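Local structure of hydroxyethylphosphonate dioxygenase (Streptomyces albus, 6B9R) at residues A[37-42]-A[65-70]; A[79-84]-A[117-122]; A[113-118]-A[393-398]; A[300-305]-A[334-339]; A[313-318]-A[329-334]. The protein uses a non-haem iron centre and dioxygen to cleave the carbon-carbon bond of 2-hydroxyethylphosphonate, giving hydroxymethylphosphonate and, as is usual in this enzyme family, formate. All coordinates share one frame; numbering follows the deposited sequence.

Contact 1: A[37-42]-A[65-70]; sequences ADLGLP and AQAWPL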
# COMPACT_ATOMS: atom_id res chain seq x y z
N ALA A 37 -16.98 20.90 18.30
CA ALA A 37 -16.49 20.95 19.67
C ALA A 37 -15.04 20.49 19.76
O ALA A 37 -14.23 21.14 20.42
CB ALA A 37 -17.38 20.09 20.58
N ASP A 38 -14.70 19.39 19.08
CA ASP A 38 -13.32 18.90 19.11
C ASP A 38 -12.35 19.86 18.43
O ASP A 38 -11.21 20.03 18.89
CB ASP A 38 -13.22 17.53 18.43
CG ASP A 38 -13.95 16.43 19.18
OD1 ASP A 38 -14.41 16.66 20.32
OD2 ASP A 38 -14.08 15.33 18.61
N LEU A 39 -12.76 20.48 17.33
CA LEU A 39 -11.85 21.30 16.55
C LEU A 39 -11.89 22.77 16.93
O LEU A 39 -11.16 23.57 16.33
CB LEU A 39 -12.15 21.14 15.05
CG LEU A 39 -12.07 19.72 14.47
CD1 LEU A 39 -12.56 19.69 13.02
CD2 LEU A 39 -10.65 19.16 14.54
N GLY A 40 -12.71 23.15 17.91
CA GLY A 40 -12.85 24.56 18.23
C GLY A 40 -13.42 25.39 17.11
O GLY A 40 -13.03 26.55 16.94
N LEU A 41 -14.32 24.82 16.31
CA LEU A 41 -14.97 25.58 15.26
C LEU A 41 -16.24 26.23 15.79
O LEU A 41 -16.83 25.78 16.78
CB LEU A 41 -15.29 24.67 14.08
CG LEU A 41 -14.06 24.05 13.42
CD1 LEU A 41 -14.49 23.04 12.37
CD2 LEU A 41 -13.19 25.13 12.80
N PRO A 42 -16.69 27.32 15.16
CA PRO A 42 -17.96 27.94 15.58
C PRO A 42 -19.09 26.92 15.49
O PRO A 42 -19.12 26.10 14.56
CB PRO A 42 -18.15 29.08 14.57
CG PRO A 42 -16.75 29.41 14.11
CD PRO A 42 -16.02 28.08 14.09
N ALA A 65 -4.98 17.34 13.84
CA ALA A 65 -3.98 16.35 14.24
C ALA A 65 -3.68 16.40 15.74
O ALA A 65 -3.17 15.42 16.28
CB ALA A 65 -2.68 16.54 13.46
N GLN A 66 -3.97 17.53 16.40
CA GLN A 66 -3.80 17.61 17.84
C GLN A 66 -5.03 17.08 18.57
O GLN A 66 -4.90 16.34 19.55
CB GLN A 66 -3.50 19.05 18.27
CG GLN A 66 -2.11 19.54 17.90
N ALA A 67 -6.23 17.47 18.11
CA ALA A 67 -7.46 17.07 18.79
C ALA A 67 -7.82 15.61 18.56
O ALA A 67 -8.39 14.96 19.44
CB ALA A 67 -8.62 17.95 18.34
N TRP A 68 -7.48 15.06 17.40
CA TRP A 68 -7.90 13.74 16.98
C TRP A 68 -6.67 12.86 16.77
O TRP A 68 -5.57 13.37 16.52
CB TRP A 68 -8.70 13.79 15.67
CG TRP A 68 -10.09 14.32 15.77
CD1 TRP A 68 -10.86 14.43 16.90
CD2 TRP A 68 -10.89 14.83 14.69
NE1 TRP A 68 -12.09 14.97 16.58
CE2 TRP A 68 -12.13 15.23 15.23
CE3 TRP A 68 -10.66 14.99 13.32
CZ2 TRP A 68 -13.15 15.77 14.44
CZ3 TRP A 68 -11.67 15.53 12.54
CH2 TRP A 68 -12.90 15.92 13.11
N PRO A 69 -6.82 11.51 16.85
CA PRO A 69 -5.70 10.60 16.60
C PRO A 69 -5.44 10.37 15.12
O PRO A 69 -5.41 9.23 14.64
CB PRO A 69 -6.16 9.31 17.29
CG PRO A 69 -7.63 9.32 17.14
CD PRO A 69 -8.01 10.79 17.35
N LEU A 70 -5.27 11.45 14.37
CA LEU A 70 -4.88 11.33 12.98
C LEU A 70 -3.74 12.30 12.69
O LEU A 70 -3.33 13.10 13.55
CB LEU A 70 -6.07 11.56 12.03
CG LEU A 70 -6.97 12.79 12.18
CD1 LEU A 70 -6.25 14.13 11.95
CD2 LEU A 70 -8.14 12.66 11.22
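Asp38 and Ala67, with CA atoms 6.1 Å apart, mark the closest backbone approach of 37-42 and 65-70, where helices 32-39 and 58-67 both near their C-terminal ends. Ala67 fills this approach with its methyl group, CB lying 3.4 Å from Asp38 O. Trp68 carries most of the side-chain contact, reaching back to the other helix from the first residue beyond helical geometry. Its indole edge faces Asp38: NE1 donates to Asp38 OD2 at 2.9 Å, and an N-H...O angle of 171° makes the bond nearly straight. OD2 lies in the ring plane, while the carboxylate plane stands 84° to the indole. Over one face of the same ring sits Leu39, whose CG is anti to its carbonyl carbon (chi1 -58°). Leu39 CD2 lies 4.0 Å from the centroid of the six-membered ring of Trp68, almost on the ring normal, a CH-pi contact; CD1 meets Trp68 CH2 at 3.8 Å. Around this pair, Leu39 also packs on Ala64 and Phe46, and Trp68 on Ala25 and Leu28, within the helical N-terminal part of the chain. Met116 of the second subunit packs on neighbouring Pro69. Because Asp38 OD2 also forms a salt bridge with Arg30 NE, that oxygen is gripped by two donors and the carboxylate probably remains ionised, while the in-plane N-H bond and Leu39 over the face probably limit turning of the indole.

Contact 2: A[79-84]-A[117-122]; sequences HNDTPQ and SRQASY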
# COMPACT_ATOMS: atom_id res chain seq x y z
N HIS A 79 -2.23 16.29 -5.62
CA HIS A 79 -2.56 17.13 -6.76
C HIS A 79 -2.86 16.27 -7.98
O HIS A 79 -2.33 15.17 -8.13
CB HIS A 79 -1.42 18.09 -7.09
CG HIS A 79 -1.08 19.03 -5.98
ND1 HIS A 79 -1.15 20.39 -6.12
CD2 HIS A 79 -0.64 18.80 -4.72
CE1 HIS A 79 -0.79 20.97 -4.99
NE2 HIS A 79 -0.48 20.03 -4.12
N ASN A 80 -3.73 16.77 -8.84
CA ASN A 80 -3.94 16.23 -10.17
C ASN A 80 -3.27 17.19 -11.13
O ASN A 80 -3.73 18.33 -11.29
CB ASN A 80 -5.43 16.07 -10.48
CG ASN A 80 -5.67 15.42 -11.86
OD1 ASN A 80 -4.90 15.62 -12.79
ND2 ASN A 80 -6.71 14.62 -11.96
N ASP A 81 -2.15 16.77 -11.72
CA ASP A 81 -1.48 17.56 -12.74
C ASP A 81 -1.54 16.89 -14.11
O ASP A 81 -0.81 17.30 -15.01
CB ASP A 81 -0.03 17.86 -12.32
CG ASP A 81 0.78 16.60 -12.05
OD1 ASP A 81 0.41 15.54 -12.57
OD2 ASP A 81 1.79 16.69 -11.31
N THR A 82 -2.41 15.89 -14.28
CA THR A 82 -2.62 15.20 -15.55
C THR A 82 -4.11 15.21 -15.90
O THR A 82 -4.75 14.15 -15.97
CB THR A 82 -2.08 13.77 -15.46
OG1 THR A 82 -0.83 13.77 -14.76
CG2 THR A 82 -1.87 13.19 -16.85
N PRO A 83 -4.69 16.39 -16.12
CA PRO A 83 -6.16 16.48 -16.23
C PRO A 83 -6.75 15.79 -17.44
O PRO A 83 -7.93 15.43 -17.39
CB PRO A 83 -6.42 18.00 -16.29
CG PRO A 83 -5.14 18.57 -16.83
CD PRO A 83 -4.05 17.72 -16.21
N GLN A 84 -5.98 15.59 -18.51
CA GLN A 84 -6.46 14.84 -19.67
C GLN A 84 -6.11 13.35 -19.61
O GLN A 84 -6.42 12.61 -20.55
CB GLN A 84 -5.89 15.46 -20.96
CG GLN A 84 -6.25 16.95 -21.09
CD GLN A 84 -5.78 17.56 -22.40
OE1 GLN A 84 -4.87 17.06 -23.05
NE2 GLN A 84 -6.43 18.66 -22.80
N SER A 117 4.82 13.27 -12.70
CA SER A 117 3.50 13.64 -12.21
C SER A 117 3.44 13.49 -10.70
O SER A 117 4.02 12.57 -10.13
CB SER A 117 2.41 12.78 -12.85
OG SER A 117 1.14 13.02 -12.25
N ARG A 118 2.69 14.40 -10.06
CA ARG A 118 2.41 14.27 -8.63
C ARG A 118 1.51 13.08 -8.32
O ARG A 118 1.32 12.75 -7.14
CB ARG A 118 1.80 15.56 -8.12
CG ARG A 118 2.78 16.74 -8.19
CD ARG A 118 2.06 18.07 -7.96
NE ARG A 118 2.95 19.22 -8.14
CZ ARG A 118 3.28 19.74 -9.32
NH1 ARG A 118 2.80 19.21 -10.44
NH2 ARG A 118 4.07 20.81 -9.39
N GLN A 119 0.93 12.46 -9.34
CA GLN A 119 0.08 11.30 -9.18
C GLN A 119 0.85 9.98 -9.22
O GLN A 119 0.24 8.92 -9.07
CB GLN A 119 -1.00 11.32 -10.28
CG GLN A 119 -1.97 12.51 -10.13
CD GLN A 119 -2.73 12.85 -11.41
OE1 GLN A 119 -2.30 13.71 -12.18
NE2 GLN A 119 -3.88 12.19 -11.62
N ALA A 120 2.17 10.03 -9.42
CA ALA A 120 2.94 8.82 -9.67
C ALA A 120 4.35 8.97 -9.09
O ALA A 120 4.85 10.08 -8.91
CB ALA A 120 3.03 8.52 -11.16
N SER A 121 5.01 7.84 -8.86
CA SER A 121 6.32 7.85 -8.20
C SER A 121 7.51 7.93 -9.16
O SER A 121 8.65 7.86 -8.69
CB SER A 121 6.48 6.60 -7.33
OG SER A 121 6.59 5.46 -8.15
N TYR A 122 7.29 8.04 -10.47
CA TYR A 122 8.42 8.11 -11.39
C TYR A 122 9.31 9.28 -11.02
O TYR A 122 8.83 10.38 -10.72
CB TYR A 122 7.98 8.33 -12.83
CG TYR A 122 7.21 7.23 -13.48
CD1 TYR A 122 7.84 6.06 -13.91
CD2 TYR A 122 5.86 7.39 -13.75
CE1 TYR A 122 7.12 5.06 -14.54
CE2 TYR A 122 5.14 6.41 -14.38
CZ TYR A 122 5.77 5.24 -14.78
OH TYR A 122 5.03 4.27 -15.41
O HOH W 1 -6.01 12.58 -13.94
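Asp81 reaches the turn at Ser117 and Arg118 with CG placed between its backbone N and carbonyl carbon (chi1 57°). OD1 accepts from Ser117 OG at 2.6 Å through its syn lone pair. OD2 takes two donors: Arg118 N at 2.8 Å, on the syn side, and Arg118 NH1 at 2.9 Å, a salt bridge on the anti lone pair. The Arg118 chain is extended from CG to NE, passing His79 with CD 3.6 Å from His79 CB. Arg118 NE bonds to Ala65 O of the second subunit, and His79 NE2 to Glu72 of that subunit. Gln119, also extended, runs antiparallel to the Asp81 side chain and brings OE1 to Thr82 N at 3.0 Å, a weak bond, as is the one from Asp81 N. Its NE2 shares water 1 with Asn80 ND2 and Thr82 O. Each loop is shaped locally: Asn80 OD1 closes an Asx turn on Thr82 N, and Ser117 OG an ST turn on Gln119 N within a type I turn from Ser117 to Ala120. With Arg87 also bridging to OD1, the Asp81 carboxylate is gripped at both oxygens by cationic and neutral donors and is likely to stay charged, tying two irregular loops at the dimer interface.

Contact 3: A[113-118]-A[393-398]; sequences DTAMSR and GDSAYV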
# COMPACT_ATOMS: atom_id res chain seq x y z
N ASP A 113 15.25 16.47 -16.59
CA ASP A 113 13.96 15.87 -16.28
C ASP A 113 13.25 15.43 -17.54
O ASP A 113 13.35 16.08 -18.59
CB ASP A 113 13.03 16.85 -15.56
CG ASP A 113 13.57 17.32 -14.24
OD1 ASP A 113 14.42 16.64 -13.65
OD2 ASP A 113 13.13 18.39 -13.80
N THR A 114 12.49 14.34 -17.42
CA THR A 114 11.48 13.97 -18.39
C THR A 114 10.13 13.85 -17.67
O THR A 114 10.00 14.23 -16.50
CB THR A 114 11.88 12.69 -19.14
OG1 THR A 114 12.05 11.61 -18.23
CG2 THR A 114 13.19 12.91 -19.88
N ALA A 115 9.11 13.35 -18.37
CA ALA A 115 7.73 13.50 -17.91
C ALA A 115 7.52 12.89 -16.53
O ALA A 115 7.85 11.72 -16.30
CB ALA A 115 6.77 12.87 -18.92
N MET A 116 6.96 13.68 -15.62
CA MET A 116 6.68 13.28 -14.25
C MET A 116 5.29 13.75 -13.86
O MET A 116 4.68 14.57 -14.55
CB MET A 116 7.68 13.89 -13.26
CG MET A 116 9.00 13.27 -13.30
SD MET A 116 10.13 13.91 -12.08
CE MET A 116 10.87 15.26 -12.99
N SER A 117 4.82 13.27 -12.70
CA SER A 117 3.50 13.64 -12.21
C SER A 117 3.44 13.49 -10.70
O SER A 117 4.02 12.57 -10.13
CB SER A 117 2.41 12.78 -12.85
OG SER A 117 1.14 13.02 -12.25
N ARG A 118 2.69 14.40 -10.06
CA ARG A 118 2.41 14.27 -8.63
C ARG A 118 1.51 13.08 -8.32
O ARG A 118 1.32 12.75 -7.14
CB ARG A 118 1.80 15.56 -8.12
CG ARG A 118 2.78 16.74 -8.19
CD ARG A 118 2.06 18.07 -7.96
NE ARG A 118 2.95 19.22 -8.14
CZ ARG A 118 3.28 19.74 -9.32
NH1 ARG A 118 2.80 19.21 -10.44
NH2 ARG A 118 4.07 20.81 -9.39
N GLY A 393 12.72 12.58 -28.38
CA GLY A 393 13.16 13.18 -27.14
C GLY A 393 12.04 13.71 -26.26
O GLY A 393 12.31 14.07 -25.11
N ASP A 394 10.82 13.79 -26.78
CA ASP A 394 9.65 14.10 -25.95
C ASP A 394 9.30 12.90 -25.08
O ASP A 394 9.66 11.75 -25.38
CB ASP A 394 8.44 14.47 -26.82
CG ASP A 394 8.53 15.84 -27.46
OD1 ASP A 394 9.50 16.59 -27.21
OD2 ASP A 394 7.60 16.18 -28.23
N SER A 395 8.57 13.15 -24.00
CA SER A 395 8.15 12.06 -23.12
C SER A 395 6.69 12.28 -22.73
O SER A 395 6.11 13.34 -22.98
CB SER A 395 9.06 11.95 -21.88
OG SER A 395 9.23 13.23 -21.27
N ALA A 396 6.09 11.26 -22.13
CA ALA A 396 4.71 11.40 -21.69
C ALA A 396 4.48 10.57 -20.44
O ALA A 396 5.16 9.57 -20.19
CB ALA A 396 3.71 10.98 -22.78
N TYR A 397 3.52 11.02 -19.64
CA TYR A 397 3.04 10.30 -18.47
C TYR A 397 1.57 9.95 -18.69
O TYR A 397 0.81 10.79 -19.18
CB TYR A 397 3.20 11.14 -17.20
CG TYR A 397 2.38 10.56 -16.10
CD1 TYR A 397 2.74 9.35 -15.52
CD2 TYR A 397 1.22 11.19 -15.67
CE1 TYR A 397 1.98 8.79 -14.52
CE2 TYR A 397 0.45 10.64 -14.67
CZ TYR A 397 0.83 9.45 -14.09
OH TYR A 397 0.06 8.89 -13.11
N VAL A 398 1.19 8.72 -18.33
CA VAL A 398 -0.17 8.21 -18.51
C VAL A 398 -0.66 7.61 -17.20
O VAL A 398 0.04 6.78 -16.61
CB VAL A 398 -0.24 7.15 -19.63
CG1 VAL A 398 -1.70 6.93 -20.07
CG2 VAL A 398 0.67 7.51 -20.82
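Ser395 holds OG between its backbone N and carbonyl carbon (chi1 49°), within reach of Ala115 N, whereas Tyr397 carries CG anti to its backbone N (chi1 165°), starting the ring toward Ser117. The two chain segments run nearly the same way and approach to 5.3 Å between the CA atoms of Ala115 and Ala396. Their hydrogen bond is nevertheless made by a side chain: Ala115 N donates to Ser395 OG at 2.9 Å, with a bent N-H...O angle of 138°. Thr114 CB rests 3.4 Å from the same OG. The methyl of Ala115 settles on the strand itself, CB 3.6 Å from Ala396 C and 4.3 Å from Tyr397 CB. Further along, Ser117 CB sits over one face of the Tyr397 ring, displaced toward the CD2-CE2 rim, in a CH-pi contact 3.7 Å from the ring centroid. The phenol OH ends on His364 ND1, and Thr114 OG1 bonds to Tyr366 OH, both partners on strand 364-369. The contact thus lays the loop between strands 106-113 and 123-129, from one antiparallel sheet, against strand 395-398 of the other, consistent with the paired cupin-like sheets of this enzyme family. An alanine in place of Tyr397 would probably leave Ser117 CB without its aromatic face and His364 ND1 without its hydroxyl partner. Chemically, a buried interface of small side chains is pinned at one end by a serine oxygen that satisfies a main-chain N-H and at the other by a ring whose hydroxyl is itself tethered.

Contact 4: A[300-305]-A[334-339]; sequences HTTTEA and AGDPLH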
# COMPACT_ATOMS: atom_id res chain seq x y z
N HIS A 300 10.21 -14.93 -5.91
CA HIS A 300 11.65 -15.03 -6.04
C HIS A 300 12.16 -13.78 -6.75
O HIS A 300 11.39 -13.02 -7.34
CB HIS A 300 12.04 -16.29 -6.81
CG HIS A 300 11.62 -17.55 -6.13
ND1 HIS A 300 12.46 -18.26 -5.30
CD2 HIS A 300 10.46 -18.24 -6.16
CE1 HIS A 300 11.83 -19.33 -4.85
NE2 HIS A 300 10.61 -19.34 -5.35
N THR A 301 13.45 -13.56 -6.65
CA THR A 301 14.07 -12.49 -7.41
C THR A 301 15.03 -13.11 -8.43
O THR A 301 15.48 -14.24 -8.27
CB THR A 301 14.80 -11.52 -6.48
OG1 THR A 301 15.18 -10.35 -7.22
CG2 THR A 301 16.03 -12.19 -5.87
N THR A 302 15.30 -12.37 -9.51
CA THR A 302 16.29 -12.80 -10.48
C THR A 302 17.57 -11.97 -10.39
O THR A 302 18.47 -12.15 -11.23
CB THR A 302 15.74 -12.75 -11.91
OG1 THR A 302 15.42 -11.40 -12.27
CG2 THR A 302 14.49 -13.62 -12.04
N THR A 303 17.65 -11.08 -9.40
CA THR A 303 18.81 -10.21 -9.26
C THR A 303 20.03 -11.00 -8.79
O THR A 303 19.93 -12.04 -8.13
CB THR A 303 18.54 -9.07 -8.26
OG1 THR A 303 17.97 -9.59 -7.05
CG2 THR A 303 17.61 -8.01 -8.86
N GLU A 304 21.20 -10.48 -9.16
CA GLU A 304 22.50 -10.95 -8.70
C GLU A 304 23.35 -9.70 -8.50
O GLU A 304 23.39 -8.84 -9.39
CB GLU A 304 23.13 -11.93 -9.70
CG GLU A 304 24.57 -12.37 -9.36
CD GLU A 304 24.73 -12.87 -7.93
OE1 GLU A 304 23.76 -13.42 -7.36
OE2 GLU A 304 25.84 -12.72 -7.37
N ALA A 305 23.98 -9.59 -7.34
CA ALA A 305 24.63 -8.33 -6.94
C ALA A 305 23.64 -7.17 -7.05
O ALA A 305 23.98 -6.06 -7.47
CB ALA A 305 25.89 -8.07 -7.77
N ALA A 334 14.68 -5.08 -18.93
CA ALA A 334 14.99 -5.67 -17.63
C ALA A 334 13.85 -5.45 -16.64
O ALA A 334 13.25 -4.37 -16.58
CB ALA A 334 16.28 -5.06 -17.08
N GLY A 335 13.59 -6.46 -15.82
CA GLY A 335 12.67 -6.31 -14.72
C GLY A 335 13.01 -7.33 -13.67
O GLY A 335 14.08 -7.92 -13.68
N ASP A 336 12.06 -7.59 -12.77
CA ASP A 336 12.30 -8.54 -11.69
C ASP A 336 10.98 -8.98 -11.09
O ASP A 336 10.07 -8.15 -10.95
CB ASP A 336 13.20 -7.94 -10.60
CG ASP A 336 13.74 -9.01 -9.65
OD1 ASP A 336 14.70 -9.70 -10.05
OD2 ASP A 336 13.21 -9.15 -8.53
N PRO A 337 10.83 -10.26 -10.72
CA PRO A 337 9.56 -10.72 -10.12
C PRO A 337 9.29 -10.14 -8.74
O PRO A 337 8.16 -10.30 -8.25
CB PRO A 337 9.72 -12.25 -10.04
CG PRO A 337 10.87 -12.59 -10.99
CD PRO A 337 11.75 -11.37 -11.03
N LEU A 338 10.27 -9.51 -8.09
CA LEU A 338 9.93 -8.78 -6.87
C LEU A 338 8.97 -7.64 -7.17
O LEU A 338 8.18 -7.23 -6.31
CB LEU A 338 11.19 -8.24 -6.19
CG LEU A 338 11.00 -7.48 -4.87
CD1 LEU A 338 10.87 -8.44 -3.70
CD2 LEU A 338 12.11 -6.46 -4.62
N HIS A 339 9.01 -7.14 -8.40
CA HIS A 339 8.12 -6.09 -8.89
C HIS A 339 7.33 -6.62 -10.08
O HIS A 339 7.58 -6.24 -11.23
CB HIS A 339 8.91 -4.84 -9.27
CG HIS A 339 9.06 -3.87 -8.14
ND1 HIS A 339 9.52 -2.58 -8.33
CD2 HIS A 339 8.83 -4.00 -6.81
CE1 HIS A 339 9.55 -1.96 -7.16
NE2 HIS A 339 9.14 -2.80 -6.23
O HOH W 2 13.82 -10.97 -14.34
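Both oxygens of Asp336 are taken by donors from the loop carrying Thr301 and Thr302. Thr301 OG1 gives its proton to Asp336 OD2 at 2.7 Å, on the syn side. Asp336 OD1 receives Thr302 N at 2.8 Å and Thr302 OG1 at 2.9 Å, the two arriving from one face of its plane, syn and anti in turn. Asp336 CG is anti to its backbone N (chi1 -166°), directing the group out to these threonines. The Thr302 side chain crosses that of Pro337 at about a right angle, Thr302 CG2 3.7 Å from Pro337 CD. The aspartate opens an Asx turn, OD2 also accepting Leu338 N at 3.0 Å, at the head of a type I turn from Asp336 to His339. An alanine at Asp336 would probably leave the two threonine hydroxyls and the Thr302 and Leu338 N-H groups short of an acceptor and free the 300-305 loop to shift. In the second shell, Thr303 OG1 donates to Thr301 OG1 at 2.9 Å, probably orienting that hydroxyl for the carboxylate. Water 2 joins Thr302 OG1 to Gly335 O. Farther out, Trp183 of strand 181-184 packs on both Thr303 and Asp336, and Leu338 meets Phe429 of the second subunit.

Contact 5: A[313-318]-A[329-334]; sequences RTASRW and RFTQLA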
# COMPACT_ATOMS: atom_id res chain seq x y z
N ARG A 313 20.22 -8.03 -27.04
CA ARG A 313 20.31 -9.01 -28.12
C ARG A 313 19.47 -10.24 -27.85
O ARG A 313 18.89 -10.82 -28.78
CB ARG A 313 21.78 -9.42 -28.32
CG ARG A 313 22.05 -10.15 -29.63
CD ARG A 313 23.46 -10.72 -29.62
NE ARG A 313 23.54 -11.96 -28.84
CZ ARG A 313 24.59 -12.32 -28.10
NH1 ARG A 313 25.65 -11.52 -28.01
NH2 ARG A 313 24.57 -13.48 -27.44
N THR A 314 19.40 -10.69 -26.60
CA THR A 314 18.70 -11.92 -26.27
C THR A 314 17.30 -11.68 -25.70
O THR A 314 16.62 -12.63 -25.31
CB THR A 314 19.53 -12.73 -25.29
OG1 THR A 314 19.83 -11.91 -24.16
CG2 THR A 314 20.83 -13.21 -25.96
N ALA A 315 16.86 -10.43 -25.68
CA ALA A 315 15.57 -10.08 -25.09
C ALA A 315 14.41 -10.65 -25.91
O ALA A 315 14.49 -10.76 -27.14
CB ALA A 315 15.44 -8.56 -24.99
N SER A 316 13.33 -11.03 -25.22
CA SER A 316 12.15 -11.57 -25.89
C SER A 316 11.53 -10.52 -26.81
O SER A 316 11.43 -9.34 -26.45
CB SER A 316 11.10 -12.02 -24.87
OG SER A 316 11.48 -13.21 -24.20
N ARG A 317 11.08 -10.95 -27.99
CA ARG A 317 10.48 -10.05 -28.97
C ARG A 317 9.19 -10.64 -29.49
O ARG A 317 9.12 -11.85 -29.73
CB ARG A 317 11.43 -9.78 -30.14
CG ARG A 317 12.60 -8.89 -29.80
CD ARG A 317 13.65 -8.96 -30.91
NE ARG A 317 14.72 -8.01 -30.66
CZ ARG A 317 15.82 -8.30 -29.98
NH1 ARG A 317 15.98 -9.51 -29.48
NH2 ARG A 317 16.76 -7.38 -29.79
N TRP A 318 8.17 -9.80 -29.66
CA TRP A 318 6.92 -10.27 -30.23
C TRP A 318 6.16 -9.08 -30.80
O TRP A 318 6.50 -7.92 -30.55
CB TRP A 318 6.06 -11.03 -29.20
CG TRP A 318 5.48 -10.20 -28.09
CD1 TRP A 318 4.18 -9.81 -27.96
CD2 TRP A 318 6.17 -9.68 -26.94
NE1 TRP A 318 4.02 -9.08 -26.80
CE2 TRP A 318 5.22 -8.98 -26.16
CE3 TRP A 318 7.50 -9.72 -26.50
CZ2 TRP A 318 5.56 -8.34 -24.97
CZ3 TRP A 318 7.84 -9.09 -25.32
CH2 TRP A 318 6.86 -8.40 -24.56
N ARG A 329 6.04 -3.76 -32.50
CA ARG A 329 6.93 -4.86 -32.14
C ARG A 329 7.52 -4.53 -30.79
O ARG A 329 8.12 -3.46 -30.61
CB ARG A 329 8.02 -5.07 -33.20
CG ARG A 329 8.65 -6.46 -33.16
CD ARG A 329 9.72 -6.56 -32.08
NE ARG A 329 10.80 -5.61 -32.33
CZ ARG A 329 11.87 -5.83 -33.10
NH1 ARG A 329 12.04 -7.00 -33.72
NH2 ARG A 329 12.77 -4.88 -33.24
N PHE A 330 7.31 -5.41 -29.82
CA PHE A 330 7.77 -5.17 -28.46
C PHE A 330 9.04 -5.96 -28.19
O PHE A 330 9.20 -7.08 -28.67
CB PHE A 330 6.72 -5.58 -27.43
CG PHE A 330 5.42 -4.83 -27.53
CD1 PHE A 330 5.37 -3.45 -27.42
CD2 PHE A 330 4.23 -5.53 -27.66
CE1 PHE A 330 4.14 -2.78 -27.48
CE2 PHE A 330 3.01 -4.87 -27.72
CZ PHE A 330 2.97 -3.49 -27.64
N THR A 331 9.93 -5.36 -27.39
CA THR A 331 11.11 -6.03 -26.85
C THR A 331 11.06 -5.91 -25.33
O THR A 331 10.88 -4.80 -24.81
CB THR A 331 12.41 -5.42 -27.39
OG1 THR A 331 12.43 -5.51 -28.82
CG2 THR A 331 13.62 -6.16 -26.84
N GLN A 332 11.19 -7.03 -24.63
CA GLN A 332 11.09 -7.05 -23.18
C GLN A 332 12.43 -6.64 -22.57
O GLN A 332 13.47 -7.25 -22.85
CB GLN A 332 10.68 -8.44 -22.68
CG GLN A 332 10.73 -8.63 -21.16
CD GLN A 332 10.59 -10.10 -20.74
OE1 GLN A 332 9.76 -10.83 -21.27
NE2 GLN A 332 11.42 -10.53 -19.79
N LEU A 333 12.41 -5.59 -21.74
CA LEU A 333 13.62 -5.08 -21.12
C LEU A 333 13.69 -5.57 -19.68
O LEU A 333 12.88 -6.40 -19.23
CB LEU A 333 13.67 -3.55 -21.25
CG LEU A 333 13.37 -3.06 -22.68
CD1 LEU A 333 13.30 -1.52 -22.72
CD2 LEU A 333 14.42 -3.60 -23.66
N ALA A 334 14.68 -5.08 -18.93
CA ALA A 334 14.99 -5.67 -17.63
C ALA A 334 13.85 -5.45 -16.64
O ALA A 334 13.25 -4.37 -16.58
CB ALA A 334 16.28 -5.06 -17.08
O HOH W 3 13.42 -10.40 -22.50
O HOH W 4 14.66 -5.05 -30.21
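Trp318 and Phe330 form a hydrogen-bonded pair of an antiparallel beta hairpin, strands 317-320 and 328-332, the former outermost in its sheet within this chain. Phe330 N reaches Trp318 O at 2.7 Å and Trp318 N reaches Phe330 O at 3.1 Å. A chi1 of 69° sets Trp318 CG between backbone N and carbonyl carbon; Phe330 CB lies over one face of the indole, 3.9 Å from the centroid of its six-membered ring and close to the normal. The aromatic planes meet obliquely, at 55°, while Gln332 CB touches the indole edge near CZ3. Leu250 O of the second subunit takes the Trp318 NE1 proton, and Arg259 of that subunit makes a cation-pi contact with the ring. On the opposite face of the sheet stand Arg317 and Thr331, a non-hydrogen-bonded pair whose side chains run alongside one another in the same sense. Arg329 is bent across Arg317, with guanidinium planes 70° apart and Arg329 NH1 4.2 Å from Arg317 NE. These like charges are probably tempered by separate partners: Asp348 for Arg329, and the carbonyls of Gly312 and Arg313 for Arg317. Water 4 joins Arg317 to Thr331, lying 3.0 Å from Arg317 NE and 2.7 Å from Thr331 OG1.

From the N terminus, contact 1 closes first, joining the ends of two N-terminal helices before contact 2 begins. Contact 2 links residues 79-84 to 117-122, and the first segment of contact 3, 113-118, overlaps that second segment at Ser117 and Arg118; the two contacts touch through Tyr397, which packs against Thr82 and Ala120. Contact 3 then spans most of the chain, setting a loop of one sheet against strand 395-398 of the other. Within its long loop lies contact 4, between the approach to strand 307-310 and the turn at 334-339, and within that lies contact 5, the hairpin, sharing Ala334. Contacts 3 and 5 reach the same sheet, and all five touch the second subunit.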